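Local coordinates for protein DTDP-4-dehydrorhamnose reductase, rfbD ortholog (Clostridium acetobutylicum, PDB 1VL0) that probably catalyses the NAD(P)H-dependent reduction of dTDP-6-deoxy-L-lyxo-4-hexulose to dTDP-L-rhamnose, the last step in making this sugar nucleotide, and binds NADH, at residues Lys14-Gly19 / Lys57-Lys62; Leu47-Val52 / Asn69-Thr74; Leu53-Phe58 / Ala98-Ser103. One frame throughout, in Å; residues are numbered along the deposited sequence.

Contact 1: residues Lys14-Gly19 / Lys57-Lys62. With NAI (1,4-dihydronicotinamide adenine dinucleotide), chain D.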
loop_
_atom_site.group_PDB
_atom_site.type_symbol
_atom_site.label_atom_id
_atom_site.label_comp_id
_atom_site.label_asym_id
_atom_site.label_seq_id
_atom_site.Cartn_x
_atom_site.Cartn_y
_atom_site.Cartn_z
ATOM N N LYS A 14 -28.501 -4.296 -0.107
ATOM C CA LYS A 14 -28.598 -3.371 -1.197
ATOM C C LYS A 14 -27.257 -3.361 -1.973
ATOM O O LYS A 14 -26.208 -3.018 -1.440
ATOM C CB LYS A 14 -28.950 -2.017 -0.620
ATOM C CG LYS A 14 -29.707 -1.112 -1.552
ATOM C CD LYS A 14 -29.864 0.288 -0.948
ATOM C CE LYS A 14 -31.001 0.426 0.065
ATOM N NZ LYS A 14 -31.465 1.851 0.071
ATOM N N ILE A 15 -27.334 -3.723 -3.244
ATOM C CA ILE A 15 -26.201 -3.790 -4.121
ATOM C C ILE A 15 -26.301 -2.774 -5.245
ATOM O O ILE A 15 -27.133 -2.908 -6.115
ATOM C CB ILE A 15 -26.068 -5.191 -4.703
ATOM C CG1 ILE A 15 -25.862 -6.200 -3.556
ATOM C CG2 ILE A 15 -24.862 -5.249 -5.649
ATOM C CD1 ILE A 15 -25.805 -7.641 -3.974
ATOM N N LEU A 16 -25.411 -1.795 -5.226
ATOM C CA LEU A 16 -25.248 -0.876 -6.333
ATOM C C LEU A 16 -24.328 -1.475 -7.354
ATOM O O LEU A 16 -23.208 -1.926 -7.013
ATOM C CB LEU A 16 -24.674 0.446 -5.841
ATOM C CG LEU A 16 -24.233 1.461 -6.890
ATOM C CD1 LEU A 16 -25.423 1.992 -7.718
ATOM C CD2 LEU A 16 -23.527 2.628 -6.203
ATOM N N ILE A 17 -24.772 -1.480 -8.612
ATOM C CA ILE A 17 -23.929 -1.883 -9.722
ATOM C C ILE A 17 -23.693 -0.687 -10.598
ATOM O O ILE A 17 -24.658 -0.065 -11.060
ATOM C CB ILE A 17 -24.577 -3.019 -10.553
ATOM C CG1 ILE A 17 -24.894 -4.210 -9.663
ATOM C CG2 ILE A 17 -23.632 -3.456 -11.721
ATOM C CD1 ILE A 17 -25.853 -5.204 -10.329
ATOM N N THR A 18 -22.425 -0.350 -10.821
ATOM C CA THR A 18 -22.074 0.693 -11.783
ATOM C C THR A 18 -21.621 0.060 -13.069
ATOM O O THR A 18 -20.966 -1.029 -13.054
ATOM C CB THR A 18 -21.027 1.706 -11.230
ATOM O OG1 THR A 18 -19.887 1.038 -10.751
ATOM C CG2 THR A 18 -21.527 2.359 -10.016
ATOM N N GLY A 19 -21.928 0.726 -14.189
ATOM C CA GLY A 19 -21.652 0.170 -15.536
ATOM C C GLY A 19 -22.521 -1.049 -15.780
ATOM O O GLY A 19 -22.110 -2.045 -16.377
ATOM N N LYS A 57 -23.059 12.073 -2.867
ATOM C CA LYS A 57 -24.472 12.297 -2.607
ATOM C C LYS A 57 -25.289 11.028 -2.794
ATOM O O LYS A 57 -26.159 10.718 -2.006
ATOM C CB LYS A 57 -25.003 13.381 -3.547
ATOM C CG LYS A 57 -26.411 13.856 -3.189
ATOM C CD LYS A 57 -27.206 14.262 -4.415
ATOM C CE LYS A 57 -26.856 15.647 -4.882
ATOM N NZ LYS A 57 -27.765 16.646 -4.251
ATOM N N PHE A 58 -25.015 10.314 -3.864
ATOM C CA PHE A 58 -25.730 9.079 -4.193
ATOM C C PHE A 58 -25.567 8.059 -3.059
ATOM O O PHE A 58 -26.539 7.502 -2.544
ATOM C CB PHE A 58 -25.184 8.508 -5.509
ATOM C CG PHE A 58 -26.019 7.412 -6.088
ATOM C CD1 PHE A 58 -25.889 6.104 -5.614
ATOM C CD2 PHE A 58 -26.941 7.681 -7.114
ATOM C CE1 PHE A 58 -26.645 5.077 -6.146
ATOM C CE2 PHE A 58 -27.694 6.659 -7.658
ATOM C CZ PHE A 58 -27.550 5.357 -7.175
ATOM N N PHE A 59 -24.322 7.825 -2.661
ATOM C CA PHE A 59 -24.077 6.883 -1.555
ATOM C C PHE A 59 -24.708 7.318 -0.234
ATOM O O PHE A 59 -25.244 6.503 0.499
ATOM C CB PHE A 59 -22.595 6.694 -1.366
ATOM C CG PHE A 59 -22.008 5.643 -2.273
ATOM C CD1 PHE A 59 -21.878 5.869 -3.629
ATOM C CD2 PHE A 59 -21.604 4.423 -1.768
ATOM C CE1 PHE A 59 -21.284 4.883 -4.467
ATOM C CE2 PHE A 59 -21.095 3.438 -2.598
ATOM C CZ PHE A 59 -20.924 3.682 -3.939
ATOM N N ASN A 60 -24.628 8.607 0.075
ATOM C CA ASN A 60 -25.188 9.114 1.330
ATOM C C ASN A 60 -26.709 8.964 1.369
ATOM O O ASN A 60 -27.247 8.725 2.440
ATOM C CB ASN A 60 -24.791 10.568 1.586
ATOM C CG ASN A 60 -23.291 10.736 1.858
ATOM O OD1 ASN A 60 -22.587 9.790 2.174
ATOM N ND2 ASN A 60 -22.814 11.961 1.753
ATOM N N GLU A 61 -27.360 9.068 0.211
ATOM C CA GLU A 61 -28.824 8.944 0.110
ATOM C C GLU A 61 -29.265 7.484 0.011
ATOM O O GLU A 61 -30.194 7.075 0.716
ATOM C CB GLU A 61 -29.361 9.767 -1.087
ATOM C CG GLU A 61 -29.121 11.273 -0.899
ATOM C CD GLU A 61 -29.610 12.186 -2.047
ATOM O OE1 GLU A 61 -29.894 11.704 -3.180
ATOM O OE2 GLU A 61 -29.672 13.421 -1.798
ATOM N N LYS A 62 -28.594 6.692 -0.833
ATOM C CA LYS A 62 -29.007 5.312 -1.068
ATOM C C LYS A 62 -28.462 4.316 -0.043
ATOM O O LYS A 62 -29.040 3.249 0.153
ATOM C CB LYS A 62 -28.608 4.847 -2.472
ATOM C CG LYS A 62 -29.647 5.121 -3.551
ATOM C CD LYS A 62 -29.722 6.576 -3.916
ATOM C CE LYS A 62 -30.714 6.807 -5.074
ATOM N NZ LYS A 62 -31.067 8.266 -5.177
HETATM P PA NAI D . -18.521 -3.083 -21.005
HETATM O O1A NAI D . -17.673 -2.221 -21.897
HETATM O O2A NAI D . -19.339 -4.115 -21.743
HETATM O O5B NAI D . -19.373 -2.087 -20.079
HETATM C C5B NAI D . -18.669 -1.078 -19.381
HETATM C C4B NAI D . -19.614 0.023 -18.917
HETATM O O4B NAI D . -18.861 1.181 -18.562
HETATM C C3B NAI D . -20.604 0.529 -19.965
HETATM O O3B NAI D . -21.928 0.188 -19.602
HETATM C C2B NAI D . -20.359 2.045 -19.946
HETATM O O2B NAI D . -21.477 2.848 -20.299
HETATM C C1B NAI D . -19.842 2.199 -18.512
HETATM N N9A NAI D . -19.324 3.513 -18.087
HETATM C C8A NAI D . -18.433 4.275 -18.790
HETATM N N7A NAI D . -18.220 5.417 -18.105
HETATM C C5A NAI D . -18.969 5.427 -16.979
HETATM C C6A NAI D . -19.108 6.367 -15.956
HETATM N N6A NAI D . -18.450 7.516 -15.987
HETATM N N1A NAI D . -19.958 6.099 -14.907
HETATM C C2A NAI D . -20.661 4.891 -14.870
HETATM N N3A NAI D . -20.551 3.977 -15.888
HETATM C C4A NAI D . -19.694 4.225 -16.941
HETATM O O3 NAI D . -17.564 -3.742 -19.900
HETATM P PN NAI D . -17.300 -5.319 -19.643
HETATM O O1N NAI D . -18.323 -5.880 -18.739
HETATM O O2N NAI D . -16.856 -5.926 -20.917
HETATM O O5D NAI D . -16.053 -5.169 -18.623
HETATM C C5D NAI D . -16.295 -5.294 -17.227
HETATM C C4D NAI D . -14.997 -5.137 -16.480
HETATM O O4D NAI D . -14.026 -6.122 -16.895
HETATM C C3D NAI D . -14.367 -3.760 -16.684
HETATM O O3D NAI D . -14.066 -3.310 -15.393
HETATM C C2D NAI D . -13.111 -4.004 -17.520
HETATM O O2D NAI D . -11.997 -3.143 -17.304
HETATM C C1D NAI D . -12.786 -5.446 -17.112
HETATM N N1N NAI D . -12.053 -6.196 -18.130
HETATM C C2N NAI D . -12.715 -6.588 -19.272
HETATM C C3N NAI D . -12.006 -7.325 -20.219
HETATM C C7N NAI D . -12.545 -7.479 -21.609
HETATM O O7N NAI D . -11.965 -8.466 -22.419
HETATM N N7N NAI D . -13.542 -6.698 -22.044
HETATM C C4N NAI D . -10.662 -7.651 -19.992
HETATM C C5N NAI D . -10.005 -7.244 -18.830
HETATM C C6N NAI D . -10.744 -6.507 -17.910
#
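This is the strand-helix layer of the Rossmann fold, where Leu16 on strand 13-18 packs against Phe58 and Phe59 of helix 52-62, with Lys14 clasping the helix end. The short strand and helix segments run nearly antiparallel, at 159°, with their axes 11.4 Å apart at closest.

Leu16 carries the apolar half. With its CG anti to the backbone N (chi1 171°), the isopropyl fork reaches both rings. CD1 comes obliquely to the Phe58 ring, 3.7 Å from CE1. The other branch, Leu16 CD2, lies 3.6 Å from Phe59 CZ and equally close to CE1, while also grazing Phe58; here the side chains of Leu16 and Phe59 cross at about a right angle. The Phe59 ring also packs on Leu97 and Ala100 of helix 83-104.

The polar half sits at the outer end. The Lys14 chain is extended but for a kink about its CG-CD bond, and brings NZ to the last turn of the helix, where it donates to Lys62 O at 2.8 Å. The ammonium lies in the carbonyl plane, with a C=O...N angle of 147°. A cation set against the carbonyl end of a helix should be electrostatically favourable. Lys62's own side chain folds back into a cation-pi pair with Phe58, its CD 4.0 Å above the Phe58 ring plane, over the centre.

At the far end of the strand, Gly19 takes a positive phi, and its N comes 3.9 Å from N3A of the bound NADH. There the chain enters the glycine-rich GxxGxxG turn. Helix 52-62, joining strands 37-42 and 66-69, rides over the strand between them: a beta-alpha-beta crossover typical of the dinucleotide-binding fold of extended short-chain dehydrogenases.

Contact 2: residues Leu47-Val52 / Asn69-Thr74. With NAI (1,4-dihydronicotinamide adenine dinucleotide), chain D.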
loop_
_atom_site.group_PDB
_atom_site.type_symbol
_atom_site.label_atom_id
_atom_site.label_comp_id
_atom_site.label_asym_id
_atom_site.label_seq_id
_atom_site.Cartn_x
_atom_site.Cartn_y
_atom_site.Cartn_z
ATOM N N LEU A 47 -25.560 7.740 -12.810
ATOM C CA LEU A 47 -24.491 8.080 -11.905
ATOM C C LEU A 47 -23.189 8.037 -12.664
ATOM O O LEU A 47 -22.725 6.968 -13.063
ATOM C CB LEU A 47 -24.387 7.063 -10.752
ATOM C CG LEU A 47 -23.281 7.346 -9.736
ATOM C CD1 LEU A 47 -23.482 8.686 -9.078
ATOM C CD2 LEU A 47 -23.222 6.255 -8.690
ATOM N N ASP A 48 -22.616 9.208 -12.835
ATOM C CA ASP A 48 -21.294 9.359 -13.419
ATOM C C ASP A 48 -20.254 9.187 -12.326
ATOM O O ASP A 48 -20.089 10.031 -11.466
ATOM C CB ASP A 48 -21.184 10.751 -14.036
ATOM C CG ASP A 48 -19.864 10.961 -14.747
ATOM O OD1 ASP A 48 -18.970 10.097 -14.625
ATOM O OD2 ASP A 48 -19.646 11.949 -15.470
ATOM N N ILE A 49 -19.550 8.071 -12.353
ATOM C CA ILE A 49 -18.648 7.735 -11.280
ATOM C C ILE A 49 -17.409 8.632 -11.209
ATOM O O ILE A 49 -16.737 8.619 -10.194
ATOM C CB ILE A 49 -18.235 6.237 -11.324
ATOM C CG1 ILE A 49 -17.287 5.929 -12.493
ATOM C CG2 ILE A 49 -19.469 5.319 -11.356
ATOM C CD1 ILE A 49 -16.797 4.469 -12.458
ATOM N N THR A 50 -17.129 9.415 -12.257
ATOM C CA THR A 50 -15.966 10.289 -12.272
ATOM C C THR A 50 -16.215 11.604 -11.543
ATOM O O THR A 50 -15.275 12.372 -11.358
ATOM C CB THR A 50 -15.505 10.631 -13.696
ATOM O OG1 THR A 50 -16.509 11.396 -14.367
ATOM C CG2 THR A 50 -15.354 9.402 -14.526
ATOM N N ASN A 51 -17.454 11.820 -11.098
ATOM C CA ASN A 51 -17.859 13.024 -10.432
ATOM C C ASN A 51 -18.009 12.825 -8.935
ATOM O O ASN A 51 -18.974 12.201 -8.481
ATOM C CB ASN A 51 -19.211 13.458 -11.006
ATOM C CG ASN A 51 -19.655 14.848 -10.519
ATOM O OD1 ASN A 51 -19.596 15.196 -9.334
ATOM N ND2 ASN A 51 -20.084 15.648 -11.458
ATOM N N VAL A 52 -17.107 13.428 -8.164
ATOM C CA VAL A 52 -16.986 13.097 -6.736
ATOM C C VAL A 52 -18.207 13.520 -5.945
ATOM O O VAL A 52 -18.725 12.766 -5.143
ATOM C CB VAL A 52 -15.660 13.645 -6.089
ATOM C CG1 VAL A 52 -15.542 15.100 -6.171
ATOM C CG2 VAL A 52 -15.550 13.230 -4.635
ATOM N N ASN A 69 -18.283 -2.393 -9.171
ATOM C CA ASN A 69 -17.963 -1.473 -10.241
ATOM C C ASN A 69 -17.584 -2.196 -11.525
ATOM O O ASN A 69 -16.471 -2.751 -11.635
ATOM C CB ASN A 69 -16.837 -0.543 -9.856
ATOM C CG ASN A 69 -16.532 0.427 -10.941
ATOM O OD1 ASN A 69 -17.437 0.839 -11.668
ATOM N ND2 ASN A 69 -15.293 0.832 -11.048
ATOM N N CYS A 70 -18.504 -2.163 -12.498
ATOM C CA CYS A 70 -18.300 -2.781 -13.811
ATOM C C CYS A 70 -18.034 -1.747 -14.888
ATOM O O CYS A 70 -17.866 -2.095 -16.043
ATOM C CB CYS A 70 -19.523 -3.615 -14.203
ATOM S SG CYS A 70 -19.929 -4.870 -12.967
ATOM N N ALA A 71 -18.013 -0.476 -14.510
ATOM C CA ALA A 71 -17.788 0.609 -15.471
ATOM C C ALA A 71 -16.302 0.680 -15.787
ATOM O O ALA A 71 -15.490 0.573 -14.891
ATOM C CB ALA A 71 -18.219 1.915 -14.870
ATOM N N ALA A 72 -15.959 0.896 -17.049
ATOM C CA ALA A 72 -14.582 1.097 -17.437
ATOM C C ALA A 72 -14.527 1.689 -18.827
ATOM O O ALA A 72 -15.499 1.641 -19.515
ATOM C CB ALA A 72 -13.835 -0.226 -17.411
ATOM N N HIS A 73 -13.359 2.241 -19.185
ATOM C CA HIS A 73 -12.972 2.660 -20.529
ATOM C C HIS A 73 -12.109 1.506 -21.031
ATOM O O HIS A 73 -10.918 1.402 -20.703
ATOM C CB HIS A 73 -12.158 3.965 -20.460
ATOM C CG HIS A 73 -11.850 4.586 -21.797
ATOM N ND1 HIS A 73 -11.916 3.894 -22.986
ATOM C CD2 HIS A 73 -11.443 5.840 -22.116
ATOM C CE1 HIS A 73 -11.596 4.703 -23.980
ATOM N NE2 HIS A 73 -11.306 5.889 -23.478
ATOM N N THR A 74 -12.749 0.607 -21.777
ATOM C CA THR A 74 -12.148 -0.647 -22.215
ATOM C C THR A 74 -11.626 -0.627 -23.631
ATOM O O THR A 74 -10.971 -1.577 -24.022
ATOM C CB THR A 74 -13.134 -1.829 -22.057
ATOM O OG1 THR A 74 -14.422 -1.535 -22.632
ATOM C CG2 THR A 74 -13.433 -2.057 -20.605
HETATM P PA NAI D . -18.521 -3.083 -21.005
HETATM O O1A NAI D . -17.673 -2.221 -21.897
HETATM O O2A NAI D . -19.339 -4.115 -21.743
HETATM O O5B NAI D . -19.373 -2.087 -20.079
HETATM C C5B NAI D . -18.669 -1.078 -19.381
HETATM C C4B NAI D . -19.614 0.023 -18.917
HETATM O O4B NAI D . -18.861 1.181 -18.562
HETATM C C3B NAI D . -20.604 0.529 -19.965
HETATM O O3B NAI D . -21.928 0.188 -19.602
HETATM C C2B NAI D . -20.359 2.045 -19.946
HETATM O O2B NAI D . -21.477 2.848 -20.299
HETATM C C1B NAI D . -19.842 2.199 -18.512
HETATM N N9A NAI D . -19.324 3.513 -18.087
HETATM C C8A NAI D . -18.433 4.275 -18.790
HETATM N N7A NAI D . -18.220 5.417 -18.105
HETATM C C5A NAI D . -18.969 5.427 -16.979
HETATM C C6A NAI D . -19.108 6.367 -15.956
HETATM N N6A NAI D . -18.450 7.516 -15.987
HETATM N N1A NAI D . -19.958 6.099 -14.907
HETATM C C2A NAI D . -20.661 4.891 -14.870
HETATM N N3A NAI D . -20.551 3.977 -15.888
HETATM C C4A NAI D . -19.694 4.225 -16.941
HETATM O O3 NAI D . -17.564 -3.742 -19.900
HETATM P PN NAI D . -17.300 -5.319 -19.643
HETATM O O1N NAI D . -18.323 -5.880 -18.739
HETATM O O2N NAI D . -16.856 -5.926 -20.917
HETATM O O5D NAI D . -16.053 -5.169 -18.623
HETATM C C5D NAI D . -16.295 -5.294 -17.227
HETATM C C4D NAI D . -14.997 -5.137 -16.480
HETATM O O4D NAI D . -14.026 -6.122 -16.895
HETATM C C3D NAI D . -14.367 -3.760 -16.684
HETATM O O3D NAI D . -14.066 -3.310 -15.393
HETATM C C2D NAI D . -13.111 -4.004 -17.520
HETATM O O2D NAI D . -11.997 -3.143 -17.304
HETATM C C1D NAI D . -12.786 -5.446 -17.112
HETATM N N1N NAI D . -12.053 -6.196 -18.130
HETATM C C2N NAI D . -12.715 -6.588 -19.272
HETATM C C3N NAI D . -12.006 -7.325 -20.219
HETATM C C7N NAI D . -12.545 -7.479 -21.609
HETATM O O7N NAI D . -11.965 -8.466 -22.419
HETATM N N7N NAI D . -13.542 -6.698 -22.044
HETATM C C4N NAI D . -10.662 -7.651 -19.992
HETATM C C5N NAI D . -10.005 -7.244 -18.830
HETATM C C6N NAI D . -10.744 -6.507 -17.910
#
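One side of the adenine ring is laid against Ala71 and Ile49, which also touch each other. Ala71 CB sits on that side above the N3A edge, 3.3 Å from N3A of the cofactor, while CG1 of Ile49 lies on the same side, just beyond the N1A edge. The edge of the ring is read by the 47-52 loop. The amine N6A donates to Asp48 OD1 at 3.0 Å. Next to it, N1A accepts from Ile49 N at 3.3 Å in an almost straight bond (177°).

The carboxylate of Asp48 is held from one of its faces. Thr50 OG1, at 2.8 Å, and Thr50 N both reach OD1 from the same side, well out of the carboxylate plane. The N-H bond closes an Asx turn within the type I turn from Asp48 to Asn51, and this fixes the rotation of the acid that pairs with the adenine amine. Acidic recognition of N6A beside a backbone N-H to N1A is familiar from short-chain dehydrogenases, whose cofactor lies across the C-terminal ends of the parallel strands.

The Asn69 amide makes a second Asx turn: Ala71 N donates to OD1 from 58° above the carbonyl plane. The same oxygen takes a hydrogen bond from Thr18 OG1, and ND2 bonds to Gln110, so both ends of the amide are held. Against this group and Ala71 comes the tip of Ile49. With chi1 at 71° its CG1 is tucked between the backbone N and C, and the extended end puts CD1 3.8 Å from Asn69 OD1 and 3.8 Å from Ala71 CB.

Further along, Ala72 N donates to O4B of the adenine ribose at 3.3 Å, its methyl faces the nicotinamide ribose, and Thr74 OG1 makes a weak bond to phosphate oxygen O1A.

Contact 3: residues Leu53-Phe58 / Ala98-Ser103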
loop_
_atom_site.group_PDB
_atom_site.type_symbol
_atom_site.label_atom_id
_atom_site.label_comp_id
_atom_site.label_asym_id
_atom_site.label_seq_id
_atom_site.Cartn_x
_atom_site.Cartn_y
_atom_site.Cartn_z
ATOM N N LEU A 53 -18.711 14.710 -6.209
ATOM C CA LEU A 53 -19.829 15.206 -5.471
ATOM C C LEU A 53 -21.083 14.377 -5.735
ATOM O O LEU A 53 -21.860 14.076 -4.815
ATOM C CB LEU A 53 -20.053 16.691 -5.814
ATOM C CG LEU A 53 -18.899 17.651 -5.432
ATOM C CD1 LEU A 53 -19.315 19.097 -5.767
ATOM C CD2 LEU A 53 -18.447 17.529 -3.946
ATOM N N ALA A 54 -21.302 14.031 -6.990
ATOM C CA ALA A 54 -22.450 13.221 -7.383
ATOM C C ALA A 54 -22.366 11.847 -6.719
ATOM O O ALA A 54 -23.353 11.325 -6.155
ATOM C CB ALA A 54 -22.484 13.076 -8.922
ATOM N N VAL A 55 -21.175 11.233 -6.800
ATOM C CA VAL A 55 -20.975 9.930 -6.170
ATOM C C VAL A 55 -21.220 9.951 -4.643
ATOM O O VAL A 55 -21.941 9.083 -4.108
ATOM C CB VAL A 55 -19.622 9.383 -6.468
ATOM C CG1 VAL A 55 -19.380 8.148 -5.639
ATOM C CG2 VAL A 55 -19.516 9.041 -7.931
ATOM N N ASN A 56 -20.671 10.953 -3.953
ATOM C CA ASN A 56 -20.885 11.093 -2.511
ATOM C C ASN A 56 -22.352 11.218 -2.150
ATOM O O ASN A 56 -22.825 10.566 -1.244
ATOM C CB ASN A 56 -20.108 12.285 -1.912
ATOM C CG ASN A 56 -18.594 12.138 -2.036
ATOM O OD1 ASN A 56 -18.072 11.072 -2.347
ATOM N ND2 ASN A 56 -17.885 13.236 -1.815
ATOM N N LYS A 57 -23.059 12.073 -2.867
ATOM C CA LYS A 57 -24.472 12.297 -2.607
ATOM C C LYS A 57 -25.289 11.028 -2.794
ATOM O O LYS A 57 -26.159 10.718 -2.006
ATOM C CB LYS A 57 -25.003 13.381 -3.547
ATOM C CG LYS A 57 -26.411 13.856 -3.189
ATOM C CD LYS A 57 -27.206 14.262 -4.415
ATOM C CE LYS A 57 -26.856 15.647 -4.882
ATOM N NZ LYS A 57 -27.765 16.646 -4.251
ATOM N N PHE A 58 -25.015 10.314 -3.864
ATOM C CA PHE A 58 -25.730 9.079 -4.193
ATOM C C PHE A 58 -25.567 8.059 -3.059
ATOM O O PHE A 58 -26.539 7.502 -2.544
ATOM C CB PHE A 58 -25.184 8.508 -5.509
ATOM C CG PHE A 58 -26.019 7.412 -6.088
ATOM C CD1 PHE A 58 -25.889 6.104 -5.614
ATOM C CD2 PHE A 58 -26.941 7.681 -7.114
ATOM C CE1 PHE A 58 -26.645 5.077 -6.146
ATOM C CE2 PHE A 58 -27.694 6.659 -7.658
ATOM C CZ PHE A 58 -27.550 5.357 -7.175
ATOM N N ALA A 98 -14.872 3.843 -3.928
ATOM C CA ALA A 98 -14.264 3.223 -2.758
ATOM C C ALA A 98 -14.411 4.076 -1.496
ATOM O O ALA A 98 -14.821 3.564 -0.421
ATOM C CB ALA A 98 -12.800 2.881 -3.032
ATOM N N ALA A 99 -14.142 5.377 -1.625
ATOM C CA ALA A 99 -14.247 6.303 -0.512
ATOM C C ALA A 99 -15.693 6.556 -0.104
ATOM O O ALA A 99 -15.982 6.625 1.087
ATOM C CB ALA A 99 -13.628 7.615 -0.863
ATOM N N ALA A 100 -16.564 6.694 -1.094
ATOM C CA ALA A 100 -17.993 6.947 -0.837
ATOM C C ALA A 100 -18.568 5.719 -0.151
ATOM O O ALA A 100 -19.333 5.828 0.756
ATOM C CB ALA A 100 -18.709 7.243 -2.127
ATOM N N ALA A 101 -18.203 4.536 -0.633
ATOM C CA ALA A 101 -18.556 3.284 0.032
ATOM C C ALA A 101 -18.093 3.279 1.475
ATOM O O ALA A 101 -18.889 3.042 2.383
ATOM C CB ALA A 101 -17.996 2.075 -0.729
ATOM N N TYR A 102 -16.811 3.504 1.698
ATOM C CA TYR A 102 -16.268 3.596 3.050
ATOM C C TYR A 102 -17.064 4.491 4.000
ATOM O O TYR A 102 -17.300 4.141 5.133
ATOM C CB TYR A 102 -14.805 4.043 3.027
ATOM C CG TYR A 102 -14.179 4.039 4.401
ATOM C CD1 TYR A 102 -13.757 2.862 4.982
ATOM C CD2 TYR A 102 -14.058 5.225 5.148
ATOM C CE1 TYR A 102 -13.204 2.849 6.259
ATOM C CE2 TYR A 102 -13.536 5.223 6.435
ATOM C CZ TYR A 102 -13.104 4.027 6.991
ATOM O OH TYR A 102 -12.559 3.955 8.254
ATOM N N SER A 103 -17.480 5.646 3.512
ATOM C CA SER A 103 -18.233 6.593 4.308
ATOM C C SER A 103 -19.530 6.023 4.804
ATOM O O SER A 103 -19.971 6.446 5.847
ATOM C CB SER A 103 -18.488 7.881 3.517
ATOM O OG SER A 103 -17.217 8.514 3.287
#
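Val55 and Asn56 of helix 52-62 both pack on one methyl, Ala100 CB of helix 83-104. The apolar part is the pair with Val55: Ala100 CB points into helix 52-62 and lies 3.7 Å from CG1 of Val55. That branch stands anti to the valine N (chi1 172°). The partner methyl, Val55 CG2, is turned instead toward the adenine loop, 3.6 Å from Ile49 O. The two methyls of Val55 therefore serve two neighbours, one the helix across from it and the other the chain just before its own helix.

The backbones come close as well. Asn56 CA and Ala100 CA are 5.3 Å apart, the nearest pair between the two segments, and a side chain no larger than a methyl lets them approach so far.

The second contact is polar against apolar. Asn56 runs out beside its backbone N (chi1 -63°), and its amide oxygen OD1 comes 3.9 Å from Ala100 CB, a packing contact and not a hydrogen bond. No hydrogen bond of any sort joins the segments; each helix keeps its own ladder, such as Phe58 N to Ala54 O at 3.0 Å.

Beyond the pair, other copies of the protein close over the outer side. Asn56 packs on Glu210 and Ala99 on Tyr213 of the second subunit, and Ser103 OG bonds to Lys154 NZ of that subunit. Tyr102 meets Tyr102 of both other subunits.

The surface buried between the two segments is modest, 93 Å² in all with both sides summed, and no polar bond links them, so across this small contact they meet by van der Waals packing alone.

From the N terminus, strand 13-18 comes first, and contact 1 closes the loop from it to the end of helix 52-62, spanning the helix and strand between. Contact 2 begins inside that loop, at 47-52, and reaches past it to 69-74, so the two cross; Thr18 O also bonds to Cys70 N, joining them through the backbone. Contact 3 crosses contact 2 as well, starting at 53-58 and ending at 98-103. It shares Lys57 and Phe58 with contact 1, since both use helix 52-62. Together they tie strand 13-18, the helices packed on that side of the sheet and the NADH-binding loops together.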